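Local coordinates for ribosomal protein L11 methyltransferase (Lactobacillus delbrueckii subsp. bulgaricus ATCC BAA-365, PDB 3GRZ) that probably trimethylates lysine side chains of ribosomal protein L11 with S-adenosyl-L-methionine as methyl donor, this chain being its C-terminal, methyltransferase part, at residues V5-S9 / H44-Q48; A75-K80 / N106-I111; L118-V122 / Q144-H148; L128-L134 / V155-G159. All coordinates share one frame; numbering follows the deposited sequence. Where two conformers were deposited one is given.

Contact 1: V5-S9 / H44-Q48; sequences VINLS and HQTTQ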
loop_
_atom_site.group_PDB
_atom_site.type_symbol
_atom_site.label_atom_id
_atom_site.label_comp_id
_atom_site.label_asym_id
_atom_site.label_seq_id
_atom_site.Cartn_x
_atom_site.Cartn_y
_atom_site.Cartn_z
ATOM N N VAL B 5 15.714 0.835 -12.589
ATOM C CA VAL B 5 14.478 0.255 -12.060
ATOM C C VAL B 5 13.934 1.092 -10.905
ATOM O O VAL B 5 14.669 1.456 -9.987
ATOM C CB VAL B 5 14.699 -1.194 -11.575
ATOM C CG1 VAL B 5 13.366 -1.907 -11.336
ATOM C CG2 VAL B 5 15.516 -1.958 -12.582
ATOM N N ILE B 6 12.645 1.408 -10.970
ATOM C CA ILE B 6 11.960 2.090 -9.882
ATOM C C ILE B 6 11.079 1.043 -9.215
ATOM O O ILE B 6 10.028 0.685 -9.743
ATOM C CB ILE B 6 11.096 3.284 -10.394
ATOM C CG1 ILE B 6 11.900 4.223 -11.306
ATOM C CG2 ILE B 6 10.446 4.049 -9.228
ATOM C CD1 ILE B 6 13.124 4.864 -10.668
ATOM N N ASN B 7 11.531 0.515 -8.080
ATOM C CA ASN B 7 10.701 -0.390 -7.279
ATOM C C ASN B 7 9.589 0.386 -6.568
ATOM O O ASN B 7 9.867 1.291 -5.790
ATOM C CB ASN B 7 11.552 -1.129 -6.252
ATOM C CG ASN B 7 12.342 -2.253 -6.856
ATOM O OD1 ASN B 7 11.795 -3.126 -7.534
ATOM N ND2 ASN B 7 13.637 -2.256 -6.602
ATOM N N LEU B 8 8.338 0.053 -6.854
ATOM C CA LEU B 8 7.222 0.724 -6.192
ATOM C C LEU B 8 6.730 -0.090 -4.997
ATOM O O LEU B 8 6.514 0.451 -3.911
ATOM C CB LEU B 8 6.075 0.983 -7.172
ATOM C CG LEU B 8 6.280 2.084 -8.220
ATOM C CD1 LEU B 8 5.074 2.147 -9.115
ATOM C CD2 LEU B 8 6.534 3.439 -7.590
ATOM N N SER B 9 6.570 -1.392 -5.215
ATOM C CA SER B 9 6.091 -2.314 -4.193
ATOM C C SER B 9 6.586 -3.720 -4.490
ATOM O O SER B 9 7.321 -3.933 -5.461
ATOM C CB SER B 9 4.558 -2.283 -4.127
ATOM O OG SER B 9 3.959 -2.913 -5.246
ATOM N N HIS B 44 7.894 10.103 -8.642
ATOM C CA HIS B 44 7.939 8.734 -8.126
ATOM C C HIS B 44 7.171 8.548 -6.826
ATOM O O HIS B 44 6.475 7.536 -6.671
ATOM C CB HIS B 44 9.384 8.267 -7.952
ATOM C CG HIS B 44 10.196 8.357 -9.207
ATOM N ND1 HIS B 44 9.772 7.829 -10.408
ATOM C CD2 HIS B 44 11.404 8.919 -9.448
ATOM C CE1 HIS B 44 10.683 8.063 -11.335
ATOM N NE2 HIS B 44 11.685 8.722 -10.778
ATOM N N GLN B 45 7.298 9.518 -5.915
ATOM C CA GLN B 45 6.538 9.538 -4.666
ATOM C C GLN B 45 5.022 9.513 -4.915
ATOM O O GLN B 45 4.310 8.713 -4.311
ATOM C CB GLN B 45 6.935 10.730 -3.767
ATOM C CG GLN B 45 7.869 10.361 -2.589
ATOM C CD GLN B 45 8.544 11.566 -1.877
ATOM O OE1 GLN B 45 8.522 12.714 -2.358
ATOM N NE2 GLN B 45 9.163 11.288 -0.720
ATOM N N THR B 46 4.536 10.357 -5.815
ATOM C CA THR B 46 3.092 10.471 -6.013
ATOM C C THR B 46 2.544 9.259 -6.749
ATOM O O THR B 46 1.430 8.810 -6.461
ATOM C CB THR B 46 2.689 11.776 -6.736
ATOM O OG1 THR B 46 3.263 11.790 -8.043
ATOM C CG2 THR B 46 3.167 13.002 -5.946
ATOM N N THR B 47 3.349 8.716 -7.670
ATOM C CA THR B 47 3.011 7.476 -8.351
ATOM C C THR B 47 2.852 6.346 -7.330
ATOM O O THR B 47 1.871 5.627 -7.377
ATOM C CB THR B 47 4.061 7.126 -9.454
ATOM O OG1 THR B 47 3.978 8.110 -10.483
ATOM C CG2 THR B 47 3.809 5.766 -10.077
ATOM N N GLN B 48 3.805 6.211 -6.404
ATOM C CA GLN B 48 3.740 5.165 -5.387
ATOM C C GLN B 48 2.492 5.298 -4.487
ATOM O O GLN B 48 1.865 4.300 -4.170
ATOM C CB GLN B 48 5.004 5.160 -4.525
ATOM C CG GLN B 48 5.030 4.026 -3.489
ATOM C CD GLN B 48 6.249 4.067 -2.598
ATOM O OE1 GLN B 48 6.399 4.968 -1.766
ATOM N NE2 GLN B 48 7.142 3.092 -2.775
#
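Strand 6-9, an outer strand of the small three-stranded sheet, lies here against the first turn of helix 44-57 through Ile6 and Leu8 on one side and His44, Thr47 and Gln48 on the other. The axes of the two short segments run 28° from parallel and approach to 9.4 Å, a separation bridged by side chains. Ile6 lays its CD1 over one face of the His44 imidazole, 4.3 Å from the ring centroid, displaced toward the rim; this is a CH-pi contact, with CG2 of Ile6 4.0 Å from ND1 of His44. Leu8 splits its two methyls: CD2 packs 3.8 Å from CB of Gln48, while CD1 meets CG2 of Thr47 at 4.0 Å. In the methyltransferase fold this helix carries Thr47, a predicted S-adenosyl-L-methionine ligand, and the small sheet thus rests on a helix that probably borders the cofactor pocket. Thr47 turns its methyl to Leu8 and bonds through OG1 to the carbonyl of Asn43. The polar link is made by Gln48, whose CG stands anti to the backbone N (chi1 -177°) on an extended chain that carries the amide to the carbonyl of Leu8. There NE2 donates to Leu8 O at 2.9 Å, in the carbonyl plane and on a lone pair, the N-H...O angle being 149°. OE1 of the same amide accepts from Arg56 of the second subunit.

Contact 2: A75-K80 / N106-I111; sequences AIAAHK and NGIYDI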
loop_
_atom_site.group_PDB
_atom_site.type_symbol
_atom_site.label_atom_id
_atom_site.label_comp_id
_atom_site.label_asym_id
_atom_site.label_seq_id
_atom_site.Cartn_x
_atom_site.Cartn_y
_atom_site.Cartn_z
ATOM N N ALA B 75 -3.140 3.774 -15.365
ATOM C CA ALA B 75 -4.087 2.999 -16.186
ATOM C C ALA B 75 -3.514 1.613 -16.476
ATOM O O ALA B 75 -4.214 0.609 -16.360
ATOM C CB ALA B 75 -4.414 3.735 -17.493
ATOM N N ILE B 76 -2.232 1.567 -16.818
ATOM C CA ILE B 76 -1.546 0.300 -17.103
ATOM C C ILE B 76 -1.475 -0.608 -15.859
ATOM O O ILE B 76 -1.748 -1.796 -15.931
ATOM C CB ILE B 76 -0.126 0.563 -17.678
ATOM C CG1 ILE B 76 -0.245 1.162 -19.089
ATOM C CG2 ILE B 76 0.736 -0.725 -17.709
ATOM C CD1 ILE B 76 1.016 1.934 -19.530
ATOM N N ALA B 77 -1.100 -0.028 -14.730
ATOM C CA ALA B 77 -1.029 -0.760 -13.479
ATOM C C ALA B 77 -2.389 -1.294 -13.050
ATOM O O ALA B 77 -2.492 -2.434 -12.615
ATOM C CB ALA B 77 -0.473 0.125 -12.420
ATOM N N ALA B 78 -3.429 -0.474 -13.194
ATOM C CA ALA B 78 -4.787 -0.911 -12.890
ATOM C C ALA B 78 -5.179 -2.107 -13.749
ATOM O O ALA B 78 -5.756 -3.068 -13.235
ATOM C CB ALA B 78 -5.784 0.242 -13.073
ATOM N N HIS B 79 -4.840 -2.057 -15.047
ATOM C CA HIS B 79 -5.156 -3.154 -15.983
ATOM C C HIS B 79 -4.473 -4.443 -15.535
ATOM O O HIS B 79 -5.100 -5.505 -15.479
ATOM C CB HIS B 79 -4.751 -2.785 -17.422
ATOM C CG HIS B 79 -5.133 -3.808 -18.445
ATOM N ND1 HIS B 79 -4.374 -4.934 -18.698
ATOM C CD2 HIS B 79 -6.190 -3.870 -19.289
ATOM C CE1 HIS B 79 -4.954 -5.651 -19.642
ATOM N NE2 HIS B 79 -6.055 -5.027 -20.020
ATOM N N LYS B 80 -3.189 -4.339 -15.212
ATOM C CA LYS B 80 -2.401 -5.503 -14.786
ATOM C C LYS B 80 -2.894 -6.084 -13.451
ATOM O O LYS B 80 -2.849 -7.300 -13.240
ATOM C CB LYS B 80 -0.928 -5.128 -14.692
ATOM C CG LYS B 80 -0.260 -5.041 -16.058
ATOM C CD LYS B 80 0.979 -4.181 -16.000
ATOM C CE LYS B 80 1.828 -4.323 -17.253
ATOM N NZ LYS B 80 2.220 -5.730 -17.534
ATOM N N ASN B 106 3.786 -2.906 -22.911
ATOM C CA ASN B 106 3.479 -3.892 -21.892
ATOM C C ASN B 106 2.484 -4.943 -22.374
ATOM O O ASN B 106 1.951 -5.705 -21.576
ATOM C CB ASN B 106 3.017 -3.183 -20.615
ATOM C CG ASN B 106 4.139 -2.387 -19.972
ATOM O OD1 ASN B 106 5.060 -2.957 -19.392
ATOM N ND2 ASN B 106 4.089 -1.068 -20.111
ATOM N N GLY B 107 2.246 -4.961 -23.688
ATOM C CA GLY B 107 1.383 -5.949 -24.333
ATOM C C GLY B 107 -0.095 -5.728 -24.084
ATOM O O GLY B 107 -0.872 -6.677 -24.112
ATOM N N ILE B 108 -0.479 -4.475 -23.851
ATOM C CA ILE B 108 -1.859 -4.113 -23.537
ATOM C C ILE B 108 -2.395 -3.243 -24.653
ATOM O O ILE B 108 -1.812 -2.198 -24.948
ATOM C CB ILE B 108 -1.971 -3.335 -22.177
ATOM C CG1 ILE B 108 -1.514 -4.210 -21.000
ATOM C CG2 ILE B 108 -3.404 -2.845 -21.926
ATOM C CD1 ILE B 108 -1.215 -3.401 -19.710
ATOM N N TYR B 109 -3.511 -3.667 -25.249
ATOM C CA TYR B 109 -4.072 -3.005 -26.437
ATOM C C TYR B 109 -5.521 -2.575 -26.235
ATOM O O TYR B 109 -6.092 -1.896 -27.088
ATOM C CB TYR B 109 -3.895 -3.888 -27.689
ATOM C CG TYR B 109 -2.432 -4.176 -27.964
ATOM C CD1 TYR B 109 -1.636 -3.245 -28.645
ATOM C CD2 TYR B 109 -1.825 -5.341 -27.493
ATOM C CE1 TYR B 109 -0.293 -3.481 -28.869
ATOM C CE2 TYR B 109 -0.464 -5.585 -27.720
ATOM C CZ TYR B 109 0.288 -4.645 -28.402
ATOM O OH TYR B 109 1.629 -4.861 -28.630
ATOM N N ASP B 110 -6.088 -2.928 -25.076
ATOM C CA ASP B 110 -7.500 -2.667 -24.774
ATOM C C ASP B 110 -7.789 -1.618 -23.701
ATOM O O ASP B 110 -8.888 -1.595 -23.157
ATOM C CB ASP B 110 -8.239 -3.975 -24.428
ATOM C CG ASP B 110 -7.703 -4.658 -23.173
ATOM O OD1 ASP B 110 -6.689 -4.216 -22.598
ATOM O OD2 ASP B 110 -8.297 -5.670 -22.769
ATOM N N ILE B 111 -6.824 -0.757 -23.384
ATOM C CA ILE B 111 -7.139 0.398 -22.544
ATOM C C ILE B 111 -7.829 1.458 -23.404
ATOM O O ILE B 111 -7.276 1.881 -24.419
ATOM C CB ILE B 111 -5.894 0.982 -21.833
ATOM C CG1 ILE B 111 -5.424 0.024 -20.727
ATOM C CG2 ILE B 111 -6.221 2.366 -21.237
ATOM C CD1 ILE B 111 -4.085 0.371 -20.074
HETATM O O HOH W 1 4.622 -5.557 -18.788
HETATM O O HOH W 2 0.264 -6.756 -18.994
#
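Apolar packing joins Ile76, His79 and Lys80 of helix 73-80, in the Rossmann-like methyltransferase fold, to the loop between helix 93-105 and strand 112-115. CD1 of Ile108 lies 3.9 Å from CG2 of Ile76 and also meets CG and CE of Lys80. Ile111 sends its CD1 across the helix surface, 4.0 Å from CG1 of Ile76 and close to the CB of both Ala75 and His79; Ala75 and Ile111 also touch strand 85-90. A CH-pi contact adds to this: CG2 of Ile108 stands 3.8 Å from the centroid of the His79 ring, almost exactly along the ring normal. CG of His79 is anti to its backbone N (chi1 -176°), which turns one ring face to Ile108. Of the polar interactions, the direct one is weak: NE2 of His79 donates to OD1 of Asp110 at 2.8 Å, but the angle is 116° and the ring and carboxylate planes are 66° apart. Two waters link Lys80 to Asn106, one joining NZ to OD1 (2.7 Å to each), the other joining NZ to the backbone O. NZ is also salt-bridged to Glu29, and OD1 accepts from the backbone N of Arg32. Gly107, the C-prime residue of a Schellman motif, ends helix 93-105. The bent His79-Asp110 bond is likely to add little directional hold, so methyl packing mainly positions the loop, while Glu29 and water hold the Lys80 ammonium.

Contact 3: L118-V122 / Q144-H148; sequences LLADV and QLDSH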
loop_
_atom_site.group_PDB
_atom_site.type_symbol
_atom_site.label_atom_id
_atom_site.label_comp_id
_atom_site.label_asym_id
_atom_site.label_seq_id
_atom_site.Cartn_x
_atom_site.Cartn_y
_atom_site.Cartn_z
ATOM N N LEU B 118 -10.741 16.475 -17.588
ATOM C CA LEU B 118 -11.340 15.833 -16.413
ATOM C C LEU B 118 -12.320 14.750 -16.824
ATOM O O LEU B 118 -11.919 13.786 -17.470
ATOM C CB LEU B 118 -11.947 16.862 -15.450
ATOM C CG LEU B 118 -10.888 17.827 -14.899
ATOM C CD1 LEU B 118 -11.534 18.910 -14.078
ATOM C CD2 LEU B 118 -9.840 17.072 -14.086
ATOM N N LEU B 119 -13.592 14.902 -16.468
ATOM C CA LEU B 119 -14.601 13.931 -16.876
ATOM C C LEU B 119 -15.711 14.547 -17.725
ATOM O O LEU B 119 -16.820 13.997 -17.778
ATOM C CB LEU B 119 -15.187 13.194 -15.659
ATOM C CG LEU B 119 -14.246 12.245 -14.903
ATOM C CD1 LEU B 119 -14.821 11.896 -13.542
ATOM C CD2 LEU B 119 -13.918 10.988 -15.705
ATOM N N ALA B 120 -15.384 15.650 -18.401
ATOM C CA ALA B 120 -16.273 16.262 -19.383
ATOM C C ALA B 120 -16.523 15.275 -20.511
ATOM O O ALA B 120 -15.585 14.693 -21.070
ATOM C CB ALA B 120 -15.680 17.561 -19.928
ATOM N N ASP B 121 -17.800 15.042 -20.795
ATOM C CA ASP B 121 -18.188 14.210 -21.920
ATOM C C ASP B 121 -17.849 12.732 -21.717
ATOM O O ASP B 121 -17.829 11.955 -22.681
ATOM C CB ASP B 121 -17.564 14.750 -23.212
ATOM C CG ASP B 121 -18.114 16.115 -23.598
ATOM O OD1 ASP B 121 -19.314 16.202 -23.941
ATOM O OD2 ASP B 121 -17.345 17.101 -23.551
ATOM N N VAL B 122 -17.589 12.342 -20.467
ATOM C CA VAL B 122 -17.423 10.931 -20.155
ATOM C C VAL B 122 -18.774 10.420 -19.679
ATOM O O VAL B 122 -19.290 10.864 -18.650
ATOM C CB VAL B 122 -16.334 10.688 -19.090
ATOM C CG1 VAL B 122 -16.287 9.216 -18.729
ATOM C CG2 VAL B 122 -14.979 11.142 -19.608
ATOM N N GLN B 144 -17.346 16.724 -10.038
ATOM C CA GLN B 144 -17.685 15.821 -11.140
ATOM C C GLN B 144 -17.735 14.357 -10.718
ATOM O O GLN B 144 -18.244 13.527 -11.467
ATOM C CB GLN B 144 -16.698 15.960 -12.309
ATOM C CG GLN B 144 -16.482 17.377 -12.807
ATOM C CD GLN B 144 -15.803 17.435 -14.175
ATOM O OE1 GLN B 144 -15.460 16.410 -14.760
ATOM N NE2 GLN B 144 -15.618 18.644 -14.690
ATOM N N LEU B 145 -17.207 14.047 -9.530
ATOM C CA LEU B 145 -17.034 12.654 -9.079
ATOM C C LEU B 145 -18.346 11.905 -8.898
ATOM O O LEU B 145 -18.489 10.793 -9.397
ATOM C CB LEU B 145 -16.232 12.581 -7.778
ATOM C CG LEU B 145 -14.741 12.945 -7.781
ATOM C CD1 LEU B 145 -14.233 12.985 -6.351
ATOM C CD2 LEU B 145 -13.928 11.951 -8.635
ATOM N N ASP B 146 -19.289 12.528 -8.188
ATOM C CA ASP B 146 -20.595 11.920 -7.882
ATOM C C ASP B 146 -21.326 11.302 -9.077
ATOM O O ASP B 146 -21.727 10.129 -9.032
ATOM C CB ASP B 146 -21.508 12.940 -7.190
ATOM C CG ASP B 146 -22.900 12.394 -6.937
ATOM O OD1 ASP B 146 -23.026 11.405 -6.184
ATOM O OD2 ASP B 146 -23.866 12.957 -7.498
ATOM N N SER B 147 -21.487 12.082 -10.145
ATOM C CA SER B 147 -22.191 11.614 -11.357
ATOM C C SER B 147 -21.432 10.567 -12.198
ATOM O O SER B 147 -21.998 10.004 -13.137
ATOM C CB SER B 147 -22.585 12.801 -12.241
ATOM O OG SER B 147 -21.442 13.557 -12.627
ATOM N N HIS B 148 -20.164 10.311 -11.867
ATOM C CA HIS B 148 -19.366 9.318 -12.593
ATOM C C HIS B 148 -18.932 8.161 -11.704
ATOM O O HIS B 148 -18.032 7.407 -12.057
ATOM C CB HIS B 148 -18.134 9.968 -13.229
ATOM C CG HIS B 148 -18.462 10.992 -14.268
ATOM N ND1 HIS B 148 -18.642 12.326 -13.968
ATOM C CD2 HIS B 148 -18.642 10.879 -15.604
ATOM C CE1 HIS B 148 -18.914 12.991 -15.078
ATOM N NE2 HIS B 148 -18.922 12.133 -16.087
#
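With chi1 near -63° and chi2 near 90°, the His148 ring stands where Leu119 can lie across it, and ND1 bonds to the carbonyl of Gln144 in its own segment. That bond, 2.8 Å from ND1 to Gln144 O, is nearly straight at 172° and keeps close to the ring plane, which fixes the rotation of the imidazole. CB of Leu119 then sits over the ring centre, 3.8 Å from the centroid, in a CH-pi contact, and its CD1 reaches CG of His148 at 3.8 Å. The far nitrogen, NE2, makes a weak bond of 2.9 Å to Val122 O. Gln144 grips the start of the turn: beyond CG its chain is extended, and OE1 accepts from the backbone N of Leu119 at 2.9 Å, the donor tilted from the carbonyl plane. CB of Leu118 also touches that OE1. Both grips hold a type II beta turn, Leu119 to Val122. Were His148 replaced by a serine, the CB of Leu119 would probably lose its ring face and Val122 O this donor, and the turn would be held less firmly on that side. The turn lies on the way from strand 112-115 to strand 126-132, and it meets the last part of helix 135-145 and the 3-10 segment after it, with Leu119 reaching down to Val67 and Ile129 of the central sheet and Leu145 packing on Val155 and Phe157.

Contact 4: L128-L134 / V155-G159; sequences LIVANIL and VIFSG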
loop_
_atom_site.group_PDB
_atom_site.type_symbol
_atom_site.label_atom_id
_atom_site.label_comp_id
_atom_site.label_asym_id
_atom_site.label_seq_id
_atom_site.Cartn_x
_atom_site.Cartn_y
_atom_site.Cartn_z
ATOM N N LEU B 128 -14.028 2.862 -9.615
ATOM C CA LEU B 128 -12.784 3.442 -9.131
ATOM C C LEU B 128 -12.334 4.597 -10.030
ATOM O O LEU B 128 -12.126 4.424 -11.231
ATOM C CB LEU B 128 -11.706 2.361 -9.005
ATOM C CG LEU B 128 -10.358 2.781 -8.412
ATOM C CD1 LEU B 128 -10.505 2.994 -6.919
ATOM C CD2 LEU B 128 -9.306 1.717 -8.694
ATOM N N ILE B 129 -12.224 5.786 -9.453
ATOM C CA ILE B 129 -11.707 6.928 -10.185
ATOM C C ILE B 129 -10.350 7.284 -9.574
ATOM O O ILE B 129 -10.242 7.455 -8.365
ATOM C CB ILE B 129 -12.697 8.131 -10.172
ATOM C CG1 ILE B 129 -14.005 7.734 -10.878
ATOM C CG2 ILE B 129 -12.052 9.362 -10.826
ATOM C CD1 ILE B 129 -15.091 8.806 -10.891
ATOM N N VAL B 130 -9.311 7.341 -10.410
ATOM C CA VAL B 130 -7.946 7.582 -9.943
ATOM C C VAL B 130 -7.445 8.855 -10.609
ATOM O O VAL B 130 -7.679 9.062 -11.807
ATOM C CB VAL B 130 -6.981 6.396 -10.291
ATOM C CG1 VAL B 130 -5.605 6.639 -9.722
ATOM C CG2 VAL B 130 -7.519 5.070 -9.771
ATOM N N ALA B 131 -6.772 9.715 -9.842
ATOM C CA ALA B 131 -6.254 10.979 -10.378
ATOM C C ALA B 131 -5.001 11.417 -9.638
ATOM O O ALA B 131 -5.073 11.773 -8.466
ATOM C CB ALA B 131 -7.324 12.071 -10.301
ATOM N N ASN B 132 -3.856 11.353 -10.321
ATOM C CA ASN B 132 -2.609 11.904 -9.813
ATOM C C ASN B 132 -2.337 13.196 -10.551
ATOM O O ASN B 132 -1.602 13.230 -11.538
ATOM C CB ASN B 132 -1.438 10.918 -9.983
ATOM C CG ASN B 132 -0.137 11.437 -9.393
ATOM O OD1 ASN B 132 -0.118 12.413 -8.651
ATOM N ND2 ASN B 132 0.957 10.785 -9.731
ATOM N N ILE B 133 -2.967 14.261 -10.076
ATOM C CA ILE B 133 -2.858 15.571 -10.696
ATOM C C ILE B 133 -2.812 16.616 -9.573
ATOM O O ILE B 133 -3.142 16.321 -8.414
ATOM C CB ILE B 133 -4.026 15.848 -11.707
ATOM C CG1 ILE B 133 -5.387 15.659 -11.042
ATOM C CG2 ILE B 133 -3.929 14.941 -12.959
ATOM C CD1 ILE B 133 -6.594 15.653 -12.003
ATOM N N LEU B 134 -2.388 17.822 -9.916
ATOM C CA LEU B 134 -2.200 18.884 -8.935
ATOM C C LEU B 134 -3.523 19.330 -8.329
ATOM O O LEU B 134 -4.574 19.211 -8.963
ATOM C CB LEU B 134 -1.422 20.046 -9.544
ATOM C CG LEU B 134 -0.046 19.665 -10.115
ATOM C CD1 LEU B 134 0.595 20.849 -10.796
ATOM C CD2 LEU B 134 0.897 19.057 -9.067
ATOM N N VAL B 155 -12.418 6.397 -4.783
ATOM C CA VAL B 155 -11.646 7.424 -5.472
ATOM C C VAL B 155 -10.241 7.413 -4.865
ATOM O O VAL B 155 -10.083 7.305 -3.644
ATOM C CB VAL B 155 -12.322 8.841 -5.396
ATOM C CG1 VAL B 155 -11.467 9.908 -6.022
ATOM C CG2 VAL B 155 -13.668 8.866 -6.146
ATOM N N ILE B 156 -9.226 7.473 -5.718
ATOM C CA ILE B 156 -7.848 7.644 -5.264
ATOM C C ILE B 156 -7.254 8.919 -5.855
ATOM O O ILE B 156 -7.185 9.061 -7.080
ATOM C CB ILE B 156 -6.968 6.453 -5.667
ATOM C CG1 ILE B 156 -7.565 5.159 -5.110
ATOM C CG2 ILE B 156 -5.516 6.666 -5.193
ATOM C CD1 ILE B 156 -7.132 3.961 -5.869
ATOM N N PHE B 157 -6.853 9.842 -4.980
ATOM C CA PHE B 157 -6.156 11.061 -5.376
ATOM C C PHE B 157 -4.715 10.981 -4.962
ATOM O O PHE B 157 -4.398 10.483 -3.883
ATOM C CB PHE B 157 -6.727 12.311 -4.694
ATOM C CG PHE B 157 -8.049 12.787 -5.252
ATOM C CD1 PHE B 157 -8.578 12.249 -6.432
ATOM C CD2 PHE B 157 -8.739 13.817 -4.610
ATOM C CE1 PHE B 157 -9.788 12.710 -6.948
ATOM C CE2 PHE B 157 -9.961 14.290 -5.118
ATOM C CZ PHE B 157 -10.490 13.730 -6.275
ATOM N N SER B 158 -3.841 11.502 -5.808
ATOM C CA SER B 158 -2.459 11.731 -5.431
ATOM C C SER B 158 -2.023 13.035 -6.094
ATOM O O SER B 158 -2.801 13.632 -6.862
ATOM C CB SER B 158 -1.580 10.568 -5.860
ATOM O OG SER B 158 -0.322 10.673 -5.224
ATOM N N GLY B 159 -0.813 13.488 -5.779
ATOM C CA GLY B 159 -0.280 14.736 -6.325
ATOM C C GLY B 159 -0.663 15.958 -5.501
ATOM O O GLY B 159 -0.508 17.086 -5.963
#
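Three strong backbone bonds register strand 126-132 against strand 153-161 as parallel neighbours: Ile156 N to Ile129 O at 2.8 Å, Ala131 N to Ile156 O at 2.9 Å, and Ser158 N to Ala131 O at 2.9 Å. Their angles lie between 154° and 163°. A fourth, Ile133 N to Ser158 O, is weak, just past the end of strand 126-132. There Asn132, a predicted S-adenosyl-L-methionine ligand, has CG anti to the backbone N (chi1 -177°), which lays its amide beside Ser158, OD1 being 3.7 Å from CB of that residue. Its ND2 bonds to OG1 of Thr46, and OG of Ser158 to Thr46 O, so both strands are tied to helix 44-57. With an alanine in place of Asn132, Thr46 OG1 would probably lose this donor and a gap would open beside Ser158. Gly159 has backbone angles that suit glycine, and a CB there would collide with Asn132 OD1 and Ile133 O. Val130 and Ile156 share the face of Asn132 and Ser158; CD1 of Ile156 packs 4.1 Å from CG2 of Val130, and CD1 of Leu128 reaches it at 3.7 Å. On the other face, CB of Ala131 lies 4.1 Å from CD1 of Phe157. In the Rossmann-like sheet this pair is central, with strand 63-67 beyond one strand and 188-195 beyond the other. Helix 44-57 packs on Leu128, Ile156 and Ser158, and helix 135-145 on Ala131, Ile133 and Phe157.

How the contacts relate
Along the chain contact 1 closes first, then contact 2, while contacts 3 and 4 interlock, their segments alternating around helix 135-145. Contact 4 lies nearest the middle of the chain, its centre about 6 Å from the chain centre, and touches two others: contact 1, about 15 Å away between centres, is hydrogen-bonded to it through Thr46, and contact 3, about 13 Å away, packs on it through Leu145. Contacts 1 and 3 lie on opposite sides of the chain's centre, about 28 Å apart between centres. Contact 2 touches none of them, its nearest atoms about 6 Å from contact 4. Helix 44-57 of contact 1 and the region of helix 135-145 in contact 3 pack on strands of contact 4, and contacts 1 and 4 bring predicted cofactor ligands Thr47 and Asn132 together.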